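Local coordinates for envelope glycoprotein (Bourbon virus, PDB 5ZKX) that mediates fusion of the viral envelope with the host-cell membrane as a gp64-type class III fusion glycoprotein, seen here in its trimeric postfusion form, at the interface of chains A and B. Sequence-based numbering; all coordinates share one arbitrary frame. Chains: chain A/B, Envelope glycoprotein.

Contact 1: the interface of chains A and B. Residues chain A 309-310, 312-313, 316-317; chain B 18-21.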
loop_
_atom_site.group_PDB
_atom_site.type_symbol
_atom_site.label_atom_id
_atom_site.label_comp_id
_atom_site.label_asym_id
_atom_site.label_seq_id
_atom_site.Cartn_x
_atom_site.Cartn_y
_atom_site.Cartn_z
ATOM N N ASP A 309 -16.030 -30.387 8.326
ATOM C CA ASP A 309 -15.917 -30.977 9.656
ATOM C C ASP A 309 -17.218 -31.650 10.067
ATOM O O ASP A 309 -17.208 -32.736 10.657
ATOM C CB ASP A 309 -15.527 -29.901 10.671
ATOM C CG ASP A 309 -14.960 -30.479 11.954
ATOM O OD1 ASP A 309 -14.517 -31.647 11.943
ATOM O OD2 ASP A 309 -14.957 -29.762 12.976
ATOM N N HIS A 310 -18.349 -31.014 9.766
ATOM C CA HIS A 310 -19.645 -31.611 10.065
ATOM C C HIS A 310 -19.870 -32.874 9.244
ATOM O O HIS A 310 -20.458 -33.844 9.733
ATOM C CB HIS A 310 -20.748 -30.584 9.809
ATOM C CG HIS A 310 -22.116 -31.175 9.688
ATOM N ND1 HIS A 310 -22.834 -31.619 10.778
ATOM C CD2 HIS A 310 -22.907 -31.375 8.607
ATOM C CE1 HIS A 310 -24.006 -32.075 10.372
ATOM N NE2 HIS A 310 -24.076 -31.939 9.059
ATOM N N PHE A 312 -17.539 -34.977 8.265
ATOM C CA PHE A 312 -16.759 -36.034 8.899
ATOM C C PHE A 312 -17.428 -36.546 10.168
ATOM O O PHE A 312 -17.319 -37.734 10.492
ATOM C CB PHE A 312 -15.350 -35.533 9.213
ATOM C CG PHE A 312 -14.361 -35.773 8.108
ATOM C CD1 PHE A 312 -13.956 -37.056 7.789
ATOM C CD2 PHE A 312 -13.828 -34.714 7.396
ATOM C CE1 PHE A 312 -13.047 -37.280 6.776
ATOM C CE2 PHE A 312 -12.916 -34.935 6.385
ATOM C CZ PHE A 312 -12.528 -36.219 6.076
ATOM N N SER A 313 -18.113 -35.668 10.905
ATOM C CA SER A 313 -18.840 -36.108 12.090
ATOM C C SER A 313 -20.004 -37.010 11.710
ATOM O O SER A 313 -20.260 -38.021 12.373
ATOM C CB SER A 313 -19.335 -34.898 12.882
ATOM O OG SER A 313 -19.995 -35.297 14.068
ATOM N N THR A 316 -18.571 -40.505 10.759
ATOM C CA THR A 316 -18.162 -41.352 11.873
ATOM C C THR A 316 -19.367 -41.914 12.615
ATOM O O THR A 316 -19.304 -43.035 13.134
ATOM C CB THR A 316 -17.260 -40.581 12.839
ATOM O OG1 THR A 316 -17.956 -39.439 13.349
ATOM C CG2 THR A 316 -15.990 -40.128 12.138
ATOM N N LYS A 317 -20.463 -41.159 12.679
ATOM C CA LYS A 317 -21.678 -41.677 13.295
ATOM C C LYS A 317 -22.270 -42.806 12.466
ATOM O O LYS A 317 -22.686 -43.835 13.010
ATOM C CB LYS A 317 -22.693 -40.552 13.476
ATOM C CG LYS A 317 -22.235 -39.461 14.424
ATOM C CD LYS A 317 -23.297 -38.394 14.610
ATOM C CE LYS A 317 -22.825 -37.322 15.575
ATOM N NZ LYS A 317 -23.825 -36.230 15.697
ATOM N N TYR B 18 -17.553 -38.867 16.819
ATOM C CA TYR B 18 -16.856 -37.599 16.663
ATOM C C TYR B 18 -17.884 -36.487 16.517
ATOM O O TYR B 18 -18.851 -36.623 15.757
ATOM C CB TYR B 18 -15.925 -37.614 15.453
ATOM C CG TYR B 18 -15.341 -36.255 15.154
ATOM C CD1 TYR B 18 -14.530 -35.613 16.080
ATOM C CD2 TYR B 18 -15.612 -35.605 13.956
ATOM C CE1 TYR B 18 -13.996 -34.367 15.818
ATOM C CE2 TYR B 18 -15.082 -34.358 13.685
ATOM C CZ TYR B 18 -14.273 -33.745 14.621
ATOM O OH TYR B 18 -13.741 -32.507 14.363
ATOM N N GLN B 19 -17.678 -35.398 17.250
ATOM C CA GLN B 19 -18.565 -34.245 17.216
ATOM C C GLN B 19 -17.785 -33.033 16.730
ATOM O O GLN B 19 -16.712 -32.727 17.260
ATOM C CB GLN B 19 -19.169 -33.975 18.596
ATOM C CG GLN B 19 -20.334 -33.002 18.574
ATOM C CD GLN B 19 -21.526 -33.545 17.810
ATOM O OE1 GLN B 19 -21.858 -34.728 17.919
ATOM N NE2 GLN B 19 -22.176 -32.685 17.029
ATOM N N GLU B 20 -18.322 -32.350 15.724
ATOM C CA GLU B 20 -17.679 -31.147 15.221
ATOM C C GLU B 20 -17.745 -30.035 16.259
ATOM O O GLU B 20 -18.631 -30.004 17.118
ATOM C CB GLU B 20 -18.334 -30.689 13.918
ATOM C CG GLU B 20 -19.750 -30.173 14.083
ATOM C CD GLU B 20 -20.787 -31.256 13.889
ATOM O OE1 GLU B 20 -21.640 -31.111 12.987
ATOM O OE2 GLU B 20 -20.749 -32.254 14.640
ATOM N N SER B 21 -16.793 -29.122 16.178
ATOM C CA SER B 21 -16.782 -27.992 17.093
ATOM C C SER B 21 -17.781 -26.943 16.617
ATOM O O SER B 21 -17.738 -26.546 15.450
ATOM C CB SER B 21 -15.383 -27.388 17.188
ATOM O OG SER B 21 -14.492 -28.267 17.857
#
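The B:Tyr18 phenol and the A:His310 imidazole are both approached at their edges. The phenol of B:Tyr18 has A:Asp309 OD1 in its plane at the rim, and the imidazole of A:His310 has the carboxylate carbon of B:Glu20 at its edge, also in plane. The phenol hydroxyl OH of B:Tyr18 donates to A:Asp309 OD1 over 2.7 Å, taking the syn lone pair, while the two side chains cross at about a right angle. A:His310 and B:Glu20 run side by side, pointing the same way. A:His310 ND1 gives its N-H to B:Glu20 OE1 at 2.6 Å, almost in the ring plane; OE1 is met nearly along its C-O axis. The adjoining carboxylate may favour a charged imidazole. B:Glu20 gets there with CG in the crowded position between N and the carbonyl carbon (chi1 68°) and a bend at chi2. Its other oxygen, B:Glu20 OE2, accepts from A:Ser313 OG at 3.2 Å, from above the carboxylate plane. The same hydroxyl, A:Ser313 OG, anti to its backbone N, makes a very short bond of 2.4 Å to the backbone O of B:Tyr18, from above the carbonyl plane, so it ties side chain and main chain of the loop together. The extended A:Lys317 adds a weak bond from NZ to B:Gln19 OE1. All the chain A groups project from the long helix 284-329, and B:Tyr18 to B:Ser21 form an N-terminal loop of the neighbouring subunit laid along its outside.

Contact 2: the interface of chains A and B. Residues chain A 406-409; chain B 295, 298-299, 301-302, 305.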
loop_
_atom_site.group_PDB
_atom_site.type_symbol
_atom_site.label_atom_id
_atom_site.label_comp_id
_atom_site.label_asym_id
_atom_site.label_seq_id
_atom_site.Cartn_x
_atom_site.Cartn_y
_atom_site.Cartn_z
ATOM N N LEU A 406 -2.336 -28.814 -2.227
ATOM C CA LEU A 406 -2.237 -27.852 -1.141
ATOM C C LEU A 406 -1.795 -26.501 -1.677
ATOM O O LEU A 406 -0.783 -26.428 -2.388
ATOM C CB LEU A 406 -1.245 -28.333 -0.078
ATOM C CG LEU A 406 -1.602 -29.606 0.689
ATOM C CD1 LEU A 406 -0.468 -29.996 1.619
ATOM C CD2 LEU A 406 -2.896 -29.422 1.465
ATOM N N PRO A 407 -2.523 -25.425 -1.380
ATOM C CA PRO A 407 -2.071 -24.084 -1.783
ATOM C C PRO A 407 -0.680 -23.792 -1.242
ATOM O O PRO A 407 -0.435 -23.865 -0.037
ATOM C CB PRO A 407 -3.124 -23.156 -1.167
ATOM C CG PRO A 407 -4.337 -24.009 -1.014
ATOM C CD PRO A 407 -3.845 -25.397 -0.731
ATOM N N GLN A 408 0.235 -23.471 -2.148
ATOM C CA GLN A 408 1.602 -23.193 -1.749
ATOM C C GLN A 408 1.723 -21.768 -1.215
ATOM O O GLN A 408 0.808 -20.949 -1.328
ATOM C CB GLN A 408 2.552 -23.418 -2.923
ATOM C CG GLN A 408 2.226 -24.668 -3.725
ATOM C CD GLN A 408 3.429 -25.221 -4.465
ATOM O OE1 GLN A 408 3.388 -25.430 -5.681
ATOM N NE2 GLN A 408 4.511 -25.462 -3.732
ATOM N N LEU A 409 2.873 -21.483 -0.613
ATOM C CA LEU A 409 3.134 -20.148 -0.103
ATOM C C LEU A 409 3.324 -19.165 -1.254
ATOM O O LEU A 409 3.667 -19.536 -2.381
ATOM C CB LEU A 409 4.365 -20.149 0.799
ATOM C CG LEU A 409 4.278 -21.009 2.061
ATOM C CD1 LEU A 409 5.518 -20.809 2.911
ATOM C CD2 LEU A 409 3.017 -20.690 2.855
ATOM N N VAL B 295 0.896 -15.119 4.444
ATOM C CA VAL B 295 1.673 -16.350 4.558
ATOM C C VAL B 295 1.281 -17.106 5.823
ATOM O O VAL B 295 1.114 -18.331 5.805
ATOM C CB VAL B 295 3.181 -16.032 4.524
ATOM C CG1 VAL B 295 3.999 -17.286 4.780
ATOM C CG2 VAL B 295 3.562 -15.405 3.188
ATOM N N THR B 298 -1.986 -18.701 5.176
ATOM C CA THR B 298 -1.865 -19.796 4.222
ATOM C C THR B 298 -1.263 -21.033 4.879
ATOM O O THR B 298 -1.668 -22.161 4.576
ATOM C CB THR B 298 -1.037 -19.345 3.020
ATOM O OG1 THR B 298 -1.792 -18.390 2.266
ATOM C CG2 THR B 298 -0.690 -20.526 2.120
ATOM N N GLU B 299 -0.308 -20.846 5.792
ATOM C CA GLU B 299 0.219 -21.987 6.531
ATOM C C GLU B 299 -0.842 -22.582 7.443
ATOM O O GLU B 299 -0.972 -23.808 7.534
ATOM C CB GLU B 299 1.451 -21.580 7.339
ATOM C CG GLU B 299 2.686 -21.286 6.499
ATOM C CD GLU B 299 3.404 -22.539 6.027
ATOM O OE1 GLU B 299 4.639 -22.607 6.186
ATOM O OE2 GLU B 299 2.743 -23.448 5.482
ATOM N N LEU B 301 -4.022 -22.447 6.905
ATOM C CA LEU B 301 -4.934 -23.135 6.000
ATOM C C LEU B 301 -4.378 -24.493 5.591
ATOM O O LEU B 301 -5.119 -25.481 5.530
ATOM C CB LEU B 301 -5.198 -22.252 4.777
ATOM C CG LEU B 301 -6.165 -22.676 3.668
ATOM C CD1 LEU B 301 -5.440 -23.452 2.581
ATOM C CD2 LEU B 301 -7.338 -23.474 4.220
ATOM N N ARG B 302 -3.074 -24.567 5.319
ATOM C CA ARG B 302 -2.480 -25.834 4.904
ATOM C C ARG B 302 -2.548 -26.868 6.021
ATOM O O ARG B 302 -2.726 -28.064 5.761
ATOM C CB ARG B 302 -1.035 -25.616 4.456
ATOM C CG ARG B 302 -0.912 -24.937 3.100
ATOM C CD ARG B 302 0.413 -24.214 2.950
ATOM N NE ARG B 302 1.539 -25.129 2.801
ATOM C CZ ARG B 302 1.850 -25.753 1.668
ATOM N NH1 ARG B 302 1.111 -25.566 0.584
ATOM N NH2 ARG B 302 2.898 -26.567 1.619
ATOM N N LEU B 305 -6.045 -28.298 5.925
ATOM C CA LEU B 305 -6.213 -29.200 4.790
ATOM C C LEU B 305 -5.486 -30.518 5.015
ATOM O O LEU B 305 -6.010 -31.586 4.675
ATOM C CB LEU B 305 -5.714 -28.529 3.514
ATOM C CG LEU B 305 -6.623 -27.447 2.950
ATOM C CD1 LEU B 305 -6.018 -26.902 1.679
ATOM C CD2 LEU B 305 -8.013 -28.004 2.696
#
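B:Arg302 leaves its helix with CG anti to the carbonyl carbon (chi1 -74°) and then bends at chi3 (72°), which swings the guanidinium against the backbone of A:Pro407. B:Glu299, one turn earlier, starts in the same direction and bends at chi2, so that its OE2 comes to 3.4 Å from B:Arg302 NE in a salt bridge within the subunit; this should help to steady the arginine. NH1 of B:Arg302 points at the carbonyl O of A:Pro407, but the two are modelled too close for their separation to carry meaning. Most of the remaining contact is van der Waals packing. A:Leu409, with CG anti to its carbonyl carbon, crosses B:Glu299 at about a right angle and lays CD2 3.7 Å from CD of the carboxylate; the same methyl touches B:Thr298 CG2 at 3.8 Å and faces B:Val295 CG1. The A:Pro407 ring meets B:Leu305 tip to tip, CD to CD1 at 3.6 Å, while its CG rests 3.8 Å from B:Leu301 CD1. A:Leu406 slides past B:Leu305 in the opposite direction, CD2 against CB. The extended segment 406-409 of one subunit is thus pressed onto helix 284-329 of its neighbour, and this packing probably helps to lock the postfusion trimer.

Contact 3: the interface of chains A and B. Residues chain A 398-399; chain B 316, 319-320, 323, 337-338.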
loop_
_atom_site.group_PDB
_atom_site.type_symbol
_atom_site.label_atom_id
_atom_site.label_comp_id
_atom_site.label_asym_id
_atom_site.label_seq_id
_atom_site.Cartn_x
_atom_site.Cartn_y
_atom_site.Cartn_z
ATOM N N LEU A 398 -10.693 -49.035 -4.197
ATOM C CA LEU A 398 -12.091 -48.629 -4.132
ATOM C C LEU A 398 -12.270 -47.119 -4.115
ATOM O O LEU A 398 -13.396 -46.643 -4.291
ATOM C CB LEU A 398 -12.756 -49.227 -2.890
ATOM C CG LEU A 398 -12.709 -50.750 -2.757
ATOM C CD1 LEU A 398 -13.094 -51.179 -1.348
ATOM C CD2 LEU A 398 -13.613 -51.405 -3.791
ATOM N N PHE A 399 -11.198 -46.358 -3.909
ATOM C CA PHE A 399 -11.284 -44.915 -3.727
ATOM C C PHE A 399 -10.686 -44.117 -4.873
ATOM O O PHE A 399 -11.230 -43.071 -5.228
ATOM C CB PHE A 399 -10.598 -44.517 -2.416
ATOM C CG PHE A 399 -10.976 -45.390 -1.258
ATOM C CD1 PHE A 399 -12.156 -45.173 -0.569
ATOM C CD2 PHE A 399 -10.167 -46.443 -0.875
ATOM C CE1 PHE A 399 -12.515 -45.983 0.490
ATOM C CE2 PHE A 399 -10.521 -47.254 0.179
ATOM C CZ PHE A 399 -11.695 -47.025 0.861
ATOM N N THR B 316 -10.347 -44.414 4.646
ATOM C CA THR B 316 -10.149 -45.439 3.628
ATOM C C THR B 316 -9.560 -46.710 4.224
ATOM O O THR B 316 -9.860 -47.811 3.749
ATOM C CB THR B 316 -9.251 -44.919 2.502
ATOM O OG1 THR B 316 -7.979 -44.533 3.033
ATOM C CG2 THR B 316 -9.895 -43.728 1.813
ATOM N N MET B 319 -12.574 -48.340 5.984
ATOM C CA MET B 319 -13.528 -48.864 5.011
ATOM C C MET B 319 -12.962 -50.054 4.248
ATOM O O MET B 319 -13.714 -50.960 3.875
ATOM C CB MET B 319 -13.951 -47.758 4.043
ATOM C CG MET B 319 -14.831 -46.694 4.681
ATOM S SD MET B 319 -15.405 -45.428 3.530
ATOM C CE MET B 319 -16.457 -46.393 2.451
ATOM N N ASN B 320 -11.651 -50.072 4.003
ATOM C CA ASN B 320 -11.035 -51.225 3.354
ATOM C C ASN B 320 -11.212 -52.486 4.197
ATOM O O ASN B 320 -11.566 -53.549 3.676
ATOM C CB ASN B 320 -9.552 -50.949 3.096
ATOM C CG ASN B 320 -9.299 -50.333 1.729
ATOM O OD1 ASN B 320 -10.128 -50.429 0.827
ATOM N ND2 ASN B 320 -8.140 -49.702 1.570
ATOM N N VAL B 323 -15.020 -53.515 4.253
ATOM C CA VAL B 323 -15.452 -54.207 3.046
ATOM C C VAL B 323 -14.850 -55.606 2.997
ATOM O O VAL B 323 -15.516 -56.568 2.600
ATOM C CB VAL B 323 -15.092 -53.375 1.800
ATOM C CG1 VAL B 323 -14.947 -54.264 0.580
ATOM C CG2 VAL B 323 -16.149 -52.314 1.557
ATOM N N LEU B 337 -19.137 -52.180 -5.725
ATOM C CA LEU B 337 -18.298 -51.022 -5.434
ATOM C C LEU B 337 -17.477 -50.613 -6.651
ATOM O O LEU B 337 -17.320 -49.418 -6.929
ATOM C CB LEU B 337 -17.385 -51.326 -4.250
ATOM C CG LEU B 337 -18.105 -51.737 -2.965
ATOM C CD1 LEU B 337 -17.105 -52.173 -1.915
ATOM C CD2 LEU B 337 -18.973 -50.600 -2.452
ATOM N N LEU B 338 -16.942 -51.587 -7.386
ATOM C CA LEU B 338 -16.160 -51.299 -8.579
ATOM C C LEU B 338 -17.020 -51.076 -9.812
ATOM O O LEU B 338 -16.477 -50.736 -10.869
ATOM C CB LEU B 338 -15.173 -52.436 -8.844
ATOM C CG LEU B 338 -14.054 -52.560 -7.814
ATOM C CD1 LEU B 338 -13.118 -53.695 -8.185
ATOM C CD2 LEU B 338 -13.302 -51.244 -7.706
#
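Aromatic packing comes first. A:Phe399, with CG anti to its carbonyl carbon (chi1 -46°), presents one ring face to B:Thr316, whose methyl CG2 sits 3.5 Å above the centroid of the A:Phe399 ring in a CH-pi contact. The methyl is placed there by the threonine rotamer: CG2 anti to the carbonyl carbon, with OG1 in the crowded position between N and C (chi1 59°). On the opposite face lies CB of A:Leu398 from the same chain, 4.2 Å above the ring plane of A:Phe399, so the ring is sandwiched between its sequence neighbour and the helix of the other subunit. At the rim, in plane, are B:Met319 CB and the amide carbon CG of B:Asn320. The B:Asn320 amide is turned 60° from the ring and leans its OD1 towards the edge atom CE2, a polar group against an aromatic edge.

Aliphatic contacts make up the second group, and A:Leu398 carries them with its two methyls divided. A:Leu398 CD1 reaches tip to tip towards B:Val323 CG1, 4.1 Å away, near the end of helix 284-329. A:Leu398 CD2 goes to the short helix 333-338, where it meets B:Leu337 CB at 3.8 Å. That leucine crosses A:Leu398 obliquely, whereas B:Leu338 crosses at about a right angle. The two residues of chain A therefore bridge two helices of chain B by packing, with A:Leu398 CD2 lying 3.9 Å from B:Leu338 CD2.

Contact 4: the interface of chains A and B. Residues chain A 52, 70-72, 125, 438; chain B 439-441.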
loop_
_atom_site.group_PDB
_atom_site.type_symbol
_atom_site.label_atom_id
_atom_site.label_comp_id
_atom_site.label_asym_id
_atom_site.label_seq_id
_atom_site.Cartn_x
_atom_site.Cartn_y
_atom_site.Cartn_z
ATOM N N TRP A 52 25.367 30.870 -10.779
ATOM C CA TRP A 52 24.694 32.145 -10.598
ATOM C C TRP A 52 25.662 33.267 -10.951
ATOM O O TRP A 52 26.780 33.314 -10.428
ATOM C CB TRP A 52 24.210 32.287 -9.155
ATOM C CG TRP A 52 23.890 33.685 -8.763
ATOM C CD1 TRP A 52 24.696 34.551 -8.080
ATOM C CD2 TRP A 52 22.671 34.389 -9.024
ATOM N NE1 TRP A 52 24.053 35.751 -7.902
ATOM C CE2 TRP A 52 22.808 35.676 -8.472
ATOM C CE3 TRP A 52 21.480 34.057 -9.675
ATOM C CZ2 TRP A 52 21.797 36.630 -8.549
ATOM C CZ3 TRP A 52 20.478 35.005 -9.750
ATOM C CH2 TRP A 52 20.643 36.276 -9.191
ATOM N N ASN A 70 21.559 39.783 -13.850
ATOM C CA ASN A 70 21.709 38.540 -13.111
ATOM C C ASN A 70 21.046 37.398 -13.868
ATOM O O ASN A 70 20.020 37.585 -14.530
ATOM C CB ASN A 70 21.092 38.644 -11.710
ATOM C CG ASN A 70 21.638 39.811 -10.908
ATOM O OD1 ASN A 70 22.696 40.354 -11.214
ATOM N ND2 ASN A 70 20.910 40.198 -9.866
ATOM N N SER A 71 21.631 36.206 -13.751
ATOM C CA SER A 71 21.098 35.043 -14.443
ATOM C C SER A 71 21.516 33.768 -13.722
ATOM O O SER A 71 22.621 33.687 -13.181
ATOM C CB SER A 71 21.572 35.004 -15.899
ATOM O OG SER A 71 22.986 34.945 -15.967
ATOM N N LEU A 72 20.616 32.786 -13.717
ATOM C CA LEU A 72 20.921 31.415 -13.318
ATOM C C LEU A 72 21.075 30.602 -14.597
ATOM O O LEU A 72 20.100 30.400 -15.327
ATOM C CB LEU A 72 19.817 30.833 -12.440
ATOM C CG LEU A 72 19.984 30.756 -10.924
ATOM C CD1 LEU A 72 18.703 30.206 -10.320
ATOM C CD2 LEU A 72 21.175 29.893 -10.538
ATOM N N LYS A 125 23.732 33.040 -3.707
ATOM C CA LYS A 125 23.084 34.070 -4.517
ATOM C C LYS A 125 23.485 35.440 -3.977
ATOM O O LYS A 125 22.746 36.098 -3.243
ATOM C CB LYS A 125 21.574 33.872 -4.505
ATOM C CG LYS A 125 20.797 34.835 -5.381
ATOM C CD LYS A 125 19.351 34.895 -4.940
ATOM C CE LYS A 125 18.531 35.784 -5.850
ATOM N NZ LYS A 125 17.121 35.880 -5.374
ATOM N N MET A 438 18.170 30.160 -3.139
ATOM C CA MET A 438 17.796 31.327 -3.923
ATOM C C MET A 438 16.729 32.189 -3.251
ATOM O O MET A 438 16.032 32.934 -3.945
ATOM C CB MET A 438 17.301 30.897 -5.306
ATOM C CG MET A 438 18.355 30.249 -6.186
ATOM S SD MET A 438 19.600 31.409 -6.754
ATOM C CE MET A 438 18.584 32.600 -7.608
ATOM N N THR B 439 12.534 32.882 -8.467
ATOM C CA THR B 439 13.786 32.728 -7.733
ATOM C C THR B 439 14.670 33.970 -7.810
ATOM O O THR B 439 15.394 34.267 -6.852
ATOM C CB THR B 439 14.567 31.513 -8.239
ATOM O OG1 THR B 439 14.659 31.560 -9.666
ATOM C CG2 THR B 439 13.879 30.227 -7.816
ATOM N N TYR B 440 14.642 34.698 -8.923
ATOM C CA TYR B 440 15.442 35.911 -9.020
ATOM C C TYR B 440 14.822 36.849 -10.042
ATOM O O TYR B 440 14.077 36.430 -10.934
ATOM C CB TYR B 440 16.903 35.599 -9.367
ATOM C CG TYR B 440 17.152 35.144 -10.791
ATOM C CD1 TYR B 440 17.611 36.033 -11.750
ATOM C CD2 TYR B 440 16.957 33.822 -11.166
ATOM C CE1 TYR B 440 17.853 35.624 -13.048
ATOM C CE2 TYR B 440 17.198 33.403 -12.462
ATOM C CZ TYR B 440 17.646 34.310 -13.401
ATOM O OH TYR B 440 17.893 33.905 -14.694
ATOM N N THR B 441 15.139 38.132 -9.888
ATOM C CA THR B 441 14.601 39.186 -10.735
ATOM C C THR B 441 15.446 39.328 -11.994
ATOM O O THR B 441 16.678 39.367 -11.923
ATOM C CB THR B 441 14.563 40.516 -9.981
ATOM O OG1 THR B 441 13.828 40.363 -8.760
ATOM C CG2 THR B 441 13.908 41.593 -10.833
HETATM O O HOH W 1 18.782 40.839 -13.115
#
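B:Tyr440 is the side chain that plugs into the neighbouring subunit, with its CG in the crowded position between N and the carbonyl carbon (chi1 72°). A:Trp52 runs past it in the opposite direction, and the two rings are nearly perpendicular, planes 86° apart: the six-membered ring of the indole sends its edge at the phenol, and A:Trp52 CZ3 touches B:Tyr440 CG at 3.5 Å. The indole in turn has a face covered, towards its rim, by A:Lys125 CG. A:Leu72 crosses the phenol obliquely, CB against CE2, and A:Met438, bent at chi2 and chi3, lies alongside it, pointing the same way, with CE 3.9 Å from B:Tyr440 CB. At the tip, B:Tyr440 OH accepts the backbone N-H of A:Leu72 in strand 67-74, 3.1 Å from its N and nearly straight at 166°. The extended A:Lys125 spans the root of the tyrosine, and its NZ donates to the backbone O of B:Thr439 at 2.8 Å, in the carbonyl plane. The loop after helix 422-437 is thereby held on both sides of B:Tyr440, since a water completes the grip further on: it lies 3.1 Å from A:Asn70 N and 2.8 Å from the backbone O of B:Thr441.

Helix 284-329 carries contacts 1, 2 and 3: chain A supplies it to contact 1, chain B to the other two. Thr316 serves in both contact 1 and contact 3, so in each copy one helix probably receives loops from neighbouring subunits on different sides. The C-alpha centres of contacts 1 and 2 are about 23 Å apart, those of 1 and 3 about 21 Å, and those of 2 and 3 about 29 Å. Contact 4 is remote, about 62 Å from contact 2 and 91 Å from contact 3, and joins strands to a C-terminal loop. The subunits are thus tied together along the length of the rod-like postfusion trimer.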